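Local coordinates for protein aeromonas extracellular serine protease (Aeromonas sobria, PDB 3WQB) that cleaves peptide bonds after paired basic residues, one of them lysine, as a secreted calcium-binding serine protease and probable virulence factor that attacks host plasma proteins, at residues N91-S96 against S168-V173; V258-L261 against R267-Y270; A497-I502 against Y539-Q544. The protein carries 1 engineered substitution. One frame throughout, in Å; residues are numbered along the deposited sequence.

Contact 1: residues N91-S96 against S168-V173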
loop_
_atom_site.group_PDB
_atom_site.type_symbol
_atom_site.label_atom_id
_atom_site.label_comp_id
_atom_site.label_asym_id
_atom_site.label_seq_id
_atom_site.Cartn_x
_atom_site.Cartn_y
_atom_site.Cartn_z
ATOM N N ASN A 91 -4.337 13.986 -21.751
ATOM C CA ASN A 91 -3.202 13.602 -20.916
ATOM C C ASN A 91 -2.790 12.142 -21.036
ATOM O O ASN A 91 -1.884 11.695 -20.342
ATOM C CB ASN A 91 -3.469 13.976 -19.452
ATOM C CG ASN A 91 -3.322 15.472 -19.205
ATOM O OD1 ASN A 91 -2.728 16.195 -20.025
ATOM N ND2 ASN A 91 -3.858 15.950 -18.093
ATOM N N VAL A 92 -3.431 11.397 -21.925
ATOM C CA VAL A 92 -3.050 10.003 -22.110
ATOM C C VAL A 92 -1.902 9.941 -23.097
ATOM O O VAL A 92 -1.987 10.507 -24.184
ATOM C CB VAL A 92 -4.248 9.156 -22.600
ATOM C CG1 VAL A 92 -3.822 7.737 -22.956
ATOM C CG2 VAL A 92 -5.346 9.130 -21.541
ATOM N N ARG A 93 -0.828 9.261 -22.720
ATOM C CA ARG A 93 0.264 9.056 -23.671
ATOM C C ARG A 93 0.271 7.601 -24.143
ATOM O O ARG A 93 -0.343 6.744 -23.508
ATOM C CB ARG A 93 1.614 9.491 -23.100
ATOM C CG ARG A 93 2.136 8.598 -22.018
ATOM C CD ARG A 93 3.609 8.885 -21.739
ATOM N NE ARG A 93 4.142 7.966 -20.740
ATOM C CZ ARG A 93 5.206 7.181 -20.896
ATOM N NH1 ARG A 93 5.927 7.199 -22.015
ATOM N NH2 ARG A 93 5.581 6.394 -19.897
ATOM N N PRO A 94 0.949 7.319 -25.268
ATOM C CA PRO A 94 0.950 5.942 -25.761
ATOM C C PRO A 94 1.569 4.952 -24.785
ATOM O O PRO A 94 2.452 5.315 -23.995
ATOM C CB PRO A 94 1.828 6.024 -27.018
ATOM C CG PRO A 94 1.700 7.429 -27.459
ATOM C CD PRO A 94 1.662 8.223 -26.189
ATOM N N GLY A 95 1.098 3.708 -24.850
ATOM C CA GLY A 95 1.715 2.623 -24.100
ATOM C C GLY A 95 0.825 1.863 -23.137
ATOM O O GLY A 95 1.236 0.838 -22.618
ATOM N N SER A 96 -0.385 2.353 -22.884
ATOM C CA SER A 96 -1.336 1.588 -22.074
ATOM C C SER A 96 -1.536 0.194 -22.649
ATOM O O SER A 96 -1.403 -0.008 -23.863
ATOM C CB SER A 96 -2.697 2.272 -22.030
ATOM O OG SER A 96 -2.648 3.534 -21.391
ATOM N N SER A 168 6.368 0.819 -20.163
ATOM C CA SER A 168 6.221 1.399 -18.818
ATOM C C SER A 168 7.513 1.846 -18.142
ATOM O O SER A 168 7.450 2.504 -17.095
ATOM C CB SER A 168 5.428 0.471 -17.890
ATOM O OG SER A 168 6.207 -0.651 -17.498
ATOM N N ARG A 169 8.667 1.547 -18.751
ATOM C CA ARG A 169 9.956 1.801 -18.103
ATOM C C ARG A 169 10.204 3.282 -17.832
ATOM O O ARG A 169 10.852 3.627 -16.851
ATOM C CB ARG A 169 11.128 1.175 -18.885
ATOM C CG ARG A 169 11.362 1.732 -20.279
ATOM C CD ARG A 169 12.534 1.039 -20.986
ATOM N NE ARG A 169 12.239 -0.362 -21.292
ATOM C CZ ARG A 169 12.722 -1.409 -20.628
ATOM N NH1 ARG A 169 13.568 -1.240 -19.613
ATOM N NH2 ARG A 169 12.372 -2.633 -20.989
ATOM N N ASP A 170 9.667 4.151 -18.687
ATOM C CA ASP A 170 9.941 5.584 -18.601
ATOM C C ASP A 170 8.892 6.383 -17.849
ATOM O O ASP A 170 8.796 7.595 -18.000
ATOM C CB ASP A 170 10.175 6.178 -19.992
ATOM C CG ASP A 170 8.964 6.051 -20.897
ATOM O OD1 ASP A 170 8.072 5.204 -20.625
ATOM O OD2 ASP A 170 8.922 6.801 -21.902
ATOM N N ASN A 171 8.104 5.704 -17.027
ATOM C CA ASN A 171 7.302 6.414 -16.037
ATOM C C ASN A 171 8.160 6.821 -14.859
ATOM O O ASN A 171 9.066 6.084 -14.460
ATOM C CB ASN A 171 6.139 5.560 -15.556
ATOM C CG ASN A 171 5.103 5.385 -16.618
ATOM O OD1 ASN A 171 4.421 6.340 -16.991
ATOM N ND2 ASN A 171 4.993 4.169 -17.145
ATOM N N ARG A 172 7.878 8.001 -14.319
ATOM C CA ARG A 172 8.515 8.444 -13.085
ATOM C C ARG A 172 7.641 8.254 -11.840
ATOM O O ARG A 172 8.127 8.445 -10.730
ATOM C CB ARG A 172 8.982 9.892 -13.172
ATOM C CG ARG A 172 10.239 10.071 -14.021
ATOM C CD ARG A 172 11.025 11.315 -13.618
ATOM N NE ARG A 172 11.700 11.097 -12.344
ATOM C CZ ARG A 172 12.153 12.054 -11.536
ATOM N NH1 ARG A 172 12.021 13.345 -11.847
ATOM N NH2 ARG A 172 12.735 11.707 -10.387
ATOM N N VAL A 173 6.366 7.885 -12.009
ATOM C CA VAL A 173 5.496 7.576 -10.874
ATOM C C VAL A 173 4.704 6.326 -11.232
ATOM O O VAL A 173 4.134 6.235 -12.320
ATOM C CB VAL A 173 4.533 8.746 -10.531
ATOM C CG1 VAL A 173 3.717 8.407 -9.306
ATOM C CG2 VAL A 173 5.307 10.042 -10.293
HETATM O O HOH W 1 2.520 7.851 -18.441
#

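Contact 2: residues V258-L261 against R267-Y270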
loop_
_atom_site.group_PDB
_atom_site.type_symbol
_atom_site.label_atom_id
_atom_site.label_comp_id
_atom_site.label_asym_id
_atom_site.label_seq_id
_atom_site.Cartn_x
_atom_site.Cartn_y
_atom_site.Cartn_z
ATOM N N VAL A 258 0.894 4.996 1.824
ATOM C CA VAL A 258 0.108 6.143 2.292
ATOM C C VAL A 258 -1.192 5.763 2.964
ATOM O O VAL A 258 -1.899 4.857 2.514
ATOM C CB VAL A 258 -0.168 7.174 1.165
ATOM C CG1 VAL A 258 1.129 7.695 0.593
ATOM C CG2 VAL A 258 -1.023 6.583 0.069
ATOM N N SER A 259 -1.490 6.475 4.042
ATOM C CA SER A 259 -2.791 6.385 4.690
ATOM C C SER A 259 -3.718 7.504 4.193
ATOM O O SER A 259 -3.273 8.473 3.571
ATOM C CB SER A 259 -2.623 6.472 6.197
ATOM O OG SER A 259 -2.088 7.727 6.584
ATOM N N ALA A 260 -5.012 7.359 4.477
ATOM C CA ALA A 260 -6.010 8.294 3.988
ATOM C C ALA A 260 -6.500 9.216 5.096
ATOM O O ALA A 260 -6.761 8.783 6.236
ATOM C CB ALA A 260 -7.192 7.543 3.406
ATOM N N LEU A 261 -6.660 10.485 4.722
ATOM C CA LEU A 261 -7.181 11.546 5.587
ATOM C C LEU A 261 -8.536 12.016 5.063
ATOM O O LEU A 261 -8.751 12.082 3.850
ATOM C CB LEU A 261 -6.204 12.737 5.566
ATOM C CG LEU A 261 -6.523 13.893 6.517
ATOM C CD1 LEU A 261 -5.508 13.921 7.651
ATOM C CD2 LEU A 261 -6.557 15.225 5.771
ATOM N N ARG A 267 -7.676 10.858 10.340
ATOM C CA ARG A 267 -7.630 9.599 9.606
ATOM C C ARG A 267 -9.019 9.219 9.105
ATOM O O ARG A 267 -9.983 9.210 9.879
ATOM C CB ARG A 267 -7.126 8.493 10.521
ATOM C CG ARG A 267 -6.805 7.207 9.791
ATOM C CD ARG A 267 -6.942 5.997 10.711
ATOM N NE ARG A 267 -8.341 5.629 10.964
ATOM C CZ ARG A 267 -8.884 5.439 12.163
ATOM N NH1 ARG A 267 -10.165 5.081 12.253
ATOM N NH2 ARG A 267 -8.173 5.611 13.271
ATOM N N SER A 268 -9.127 8.889 7.822
ATOM C CA SER A 268 -10.381 8.368 7.305
ATOM C C SER A 268 -10.731 7.133 8.116
ATOM O O SER A 268 -9.845 6.349 8.472
ATOM C CB SER A 268 -10.242 8.014 5.832
ATOM O OG SER A 268 -9.928 9.161 5.075
ATOM N N SER A 269 -12.015 6.979 8.427
ATOM C CA SER A 269 -12.504 5.914 9.291
ATOM C C SER A 269 -11.863 4.555 8.996
ATOM O O SER A 269 -11.431 3.860 9.912
ATOM C CB SER A 269 -14.032 5.825 9.164
ATOM O OG SER A 269 -14.426 5.601 7.818
ATOM N N TYR A 270 -11.790 4.214 7.709
ATOM C CA TYR A 270 -11.384 2.893 7.241
ATOM C C TYR A 270 -9.863 2.700 7.098
ATOM O O TYR A 270 -9.412 1.574 6.893
ATOM C CB TYR A 270 -12.037 2.623 5.872
ATOM C CG TYR A 270 -11.807 3.775 4.925
ATOM C CD1 TYR A 270 -10.558 3.973 4.342
ATOM C CD2 TYR A 270 -12.809 4.718 4.676
ATOM C CE1 TYR A 270 -10.316 5.056 3.508
ATOM C CE2 TYR A 270 -12.586 5.801 3.833
ATOM C CZ TYR A 270 -11.331 5.968 3.259
ATOM O OH TYR A 270 -11.068 7.032 2.425
#

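Contact 3: residues A497-I502 against Y539-Q544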
loop_
_atom_site.group_PDB
_atom_site.type_symbol
_atom_site.label_atom_id
_atom_site.label_comp_id
_atom_site.label_asym_id
_atom_site.label_seq_id
_atom_site.Cartn_x
_atom_site.Cartn_y
_atom_site.Cartn_z
ATOM N N ALA A 497 19.211 5.054 20.015
ATOM C CA ALA A 497 18.808 6.274 20.725
ATOM C C ALA A 497 17.708 6.042 21.768
ATOM O O ALA A 497 17.393 6.942 22.547
ATOM C CB ALA A 497 18.351 7.315 19.723
ATOM N N GLY A 498 17.119 4.850 21.758
ATOM C CA GLY A 498 16.045 4.507 22.671
ATOM C C GLY A 498 14.679 4.771 22.060
ATOM O O GLY A 498 13.657 4.565 22.708
ATOM N N THR A 499 14.656 5.250 20.822
ATOM C CA THR A 499 13.391 5.473 20.104
ATOM C C THR A 499 12.661 4.152 19.861
ATOM O O THR A 499 13.283 3.144 19.532
ATOM C CB THR A 499 13.674 6.150 18.758
ATOM O OG1 THR A 499 14.507 7.290 18.982
ATOM C CG2 THR A 499 12.387 6.589 18.054
ATOM N N ARG A 500 11.345 4.155 20.024
ATOM C CA ARG A 500 10.572 2.925 19.869
ATOM C C ARG A 500 9.610 3.016 18.696
ATOM O O ARG A 500 9.096 4.108 18.386
ATOM C CB ARG A 500 9.771 2.651 21.141
ATOM C CG ARG A 500 10.634 2.486 22.383
ATOM C CD ARG A 500 9.760 2.407 23.622
ATOM N NE ARG A 500 9.022 1.150 23.692
ATOM C CZ ARG A 500 9.507 0.019 24.197
ATOM N NH1 ARG A 500 10.729 -0.027 24.715
ATOM N NH2 ARG A 500 8.753 -1.065 24.211
ATOM N N SER A 501 9.345 1.874 18.058
ATOM C CA SER A 501 8.388 1.815 16.954
ATOM C C SER A 501 7.643 0.496 17.007
ATOM O O SER A 501 8.269 -0.576 16.974
ATOM C CB SER A 501 9.129 1.917 15.625
ATOM O OG SER A 501 8.236 1.858 14.523
ATOM N N ILE A 502 6.314 0.560 17.099
ATOM C CA ILE A 502 5.502 -0.647 17.068
ATOM C C ILE A 502 5.379 -1.122 15.618
ATOM O O ILE A 502 4.765 -0.460 14.780
ATOM C CB ILE A 502 4.131 -0.421 17.736
ATOM C CG1 ILE A 502 4.335 -0.164 19.235
ATOM C CG2 ILE A 502 3.194 -1.600 17.475
ATOM C CD1 ILE A 502 3.125 0.405 19.960
ATOM N N TYR A 539 13.781 7.763 10.922
ATOM C CA TYR A 539 14.331 8.602 9.869
ATOM C C TYR A 539 15.224 9.700 10.429
ATOM O O TYR A 539 14.784 10.537 11.224
ATOM C CB TYR A 539 13.180 9.216 9.071
ATOM C CG TYR A 539 13.593 9.856 7.769
ATOM C CD1 TYR A 539 13.533 9.139 6.578
ATOM C CD2 TYR A 539 14.052 11.180 7.725
ATOM C CE1 TYR A 539 13.912 9.721 5.376
ATOM C CE2 TYR A 539 14.434 11.772 6.517
ATOM C CZ TYR A 539 14.352 11.037 5.350
ATOM O OH TYR A 539 14.725 11.602 4.153
ATOM N N GLY A 540 16.480 9.704 9.980
ATOM C CA GLY A 540 17.429 10.733 10.373
ATOM C C GLY A 540 18.343 10.361 11.529
ATOM O O GLY A 540 19.343 11.031 11.761
ATOM N N GLU A 541 17.986 9.323 12.280
ATOM C CA GLU A 541 18.797 8.876 13.421
ATOM C C GLU A 541 20.088 8.186 12.974
ATOM O O GLU A 541 20.187 7.708 11.846
ATOM C CB GLU A 541 17.995 7.904 14.301
ATOM C CG GLU A 541 16.846 8.556 15.050
ATOM C CD GLU A 541 16.242 7.689 16.133
ATOM O OE1 GLU A 541 16.718 6.555 16.376
ATOM O OE2 GLU A 541 15.262 8.151 16.749
ATOM N N SER A 542 21.065 8.117 13.877
ATOM C CA SER A 542 22.261 7.324 13.655
ATOM C C SER A 542 21.943 5.846 13.877
ATOM O O SER A 542 21.278 5.483 14.855
ATOM C CB SER A 542 23.383 7.764 14.590
ATOM O OG SER A 542 24.481 6.864 14.506
ATOM N N ALA A 543 22.417 4.999 12.973
ATOM C CA ALA A 543 22.188 3.558 13.053
ATOM C C ALA A 543 23.105 2.840 14.039
ATOM O O ALA A 543 22.816 1.720 14.447
ATOM C CB ALA A 543 22.335 2.927 11.673
ATOM N N GLN A 544 24.208 3.480 14.420
ATOM C CA GLN A 544 25.267 2.799 15.163
ATOM C C GLN A 544 24.866 2.504 16.594
ATOM O O GLN A 544 24.455 3.396 17.332
ATOM C CB GLN A 544 26.541 3.632 15.123
ATOM C CG GLN A 544 27.772 2.936 15.662
ATOM C CD GLN A 544 28.999 3.807 15.514
ATOM O OE1 GLN A 544 29.123 4.832 16.180
ATOM N NE2 GLN A 544 29.895 3.419 14.618
HETATM O O HOH W 2 19.330 5.631 16.891
#

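Contact 1: residues N91-S96 against S168-V173
Arg-93 forms a salt bridge with Asp-170 across this contact. It grips the carboxylate end-on, with one terminal nitrogen to each oxygen. NH2 of Arg-93 lies 2.9 Å from OD1 of Asp-170, and that oxygen sits at the guanidinium edge, in its plane. The second bond, from Arg-93 NH1 to Asp-170 OD2, spans 3.0 Å and is more bent. The two flat groups are not coplanar; their planes stand 65° apart. NH2 therefore meets OD1 from above the carboxylate plane. The extended run of Arg-93 from CG to NE carries the charge across to its partner.

Both segments are loops of the subtilisin domain. Residues 91-96 precede helix 115-124. Residues 168-173 join helix 155-164 to strand 173-179 of the parallel sheet, and a type I turn spans Ser-168 to Asn-171. The contact thus ties two connections of this alpha/beta fold together beside strands 73-77 and 140-144.

Hydrogen bonds to an uncharged amide add to the ion pair. Arg-93 NH2 also donates to Asn-171 OD1 at 3.1 Å. The bond is nearly straight, but the nitrogen stands above the carbonyl plane of the amide. A water accepts from Arg-93 NE at 2.8 Å and lies close to Asn-171 OD1 as well. The amide is held from its other end. Its ND2 donates to Ser-168 O, 3.0 Å away, within the turn, and to Gln-142 OE1 on strand 140-144. The backbone N of Asn-171 reaches the same Ser-168 carbonyl from the same face.

Contact 2: residues V258-L261 against R267-Y270
Ala-260 and Ser-268 are joined by a backbone hydrogen bond in a buried contact at the end of strand 255-261, in the six-stranded parallel sheet of the subtilisin domain. Residues 267-270 belong to the connection from this strand to its neighbour, 277-282. The chain turns back after Leu-261, and a single beta bridge pairs that residue with Arg-267. Ser-268 N donates to Ala-260 O at 2.9 Å, with an angle of 166° at the hydrogen. The same carbonyl oxygen receives a CA-H...O contact from Arg-267 CA at 3.6 Å.

Side chains pack beside this bond. Ala-260 CB faces Ser-268 OG at 3.6 Å. It also touches Tyr-270 CE1 at 4.0 Å, meeting the ring obliquely. Ser-268 CB lies over one face of that ring, offset toward the rim. The Ser-268 hydroxyl is bonded to Gly-284 O, and the Tyr-270 hydroxyl to Gly-334 N.

Arg-267 bends back over its own loop at chi3 (76°). Its NE donates to Ser-268 O at 3.0 Å, and its NH1 to Ser-269 O at 2.9 Å. Phe-220 provides a cation-pi partner. The two hydrogen bonds from Arg-267 to the carbonyls of Ser-268 and Ser-269 probably hold the loop backbone in its curve, while the buried hydroxyls find partners beyond the contact, so polar groups are accommodated within a closely packed interior.

Contact 3: residues A497-I502 against Y539-Q544
Thr-499 and Glu-541 approach from opposite directions and meet through their oxygens. The contact lies in the P-domain, the beta-rich domain found in furin-like proteases. Residues 497-499 lead into strand 500-502, at the margin of a four-stranded antiparallel sheet. Residues 539-544 form the loop before strand 545-553 of the same sheet. The contact therefore joins the approaches to two strands, with strand 489-494 between them.

The Glu-541 side chain is extended beyond CG (chi2 -168°), which carries its carboxylate across to the threonine. Thr-499 OG1 donates to Glu-541 OE2 in a short bond of 2.5 Å. The hydroxyl meets OE2 on its syn side, 16° out of the carboxylate plane. With OG1 beside the backbone N (chi1 -51°), Thr-499 turns its hydroxyl to the carboxylate and leaves its methyl, CG2, 3.5 Å from OE2 of Glu-541.

The two carboxylate oxygens have different surroundings. OE2 also accepts from the backbone N of Ala-403. OE1 is bonded to Ser-495 OG and faces the methyl of Ala-497, whose CB lies 3.8 Å from Glu-541 OE1. Bonds at both oxygens would restrain rotation of the carboxylate and probably stabilise its negative charge. A water bridges the two backbones beside it: it accepts from Ala-497 N at 3.2 Å and donates to both Glu-541 OE1 and Ser-542 O, each 2.8 Å away.

Contacts 1 and 2 belong to the subtilisin domain, and contact 3 to the P-domain. None touches another. The centres of contacts 1 and 2 are 28 Å apart, and both sit at connections of the same parallel sheet. Contact 2 is the nearer to the predicted charge relay system. Its Tyr-270 side chain lies about 8 Å from that of Ala-336, the engineered residue at the serine position, and about 10 Å from that of His-115. Contact 1 is instead some way from a calcium site, with the Arg-93 side chain about 12 Å from that of Val-126. Contact 3 lies away from the annotated sites, its centre 25 Å from that of contact 2.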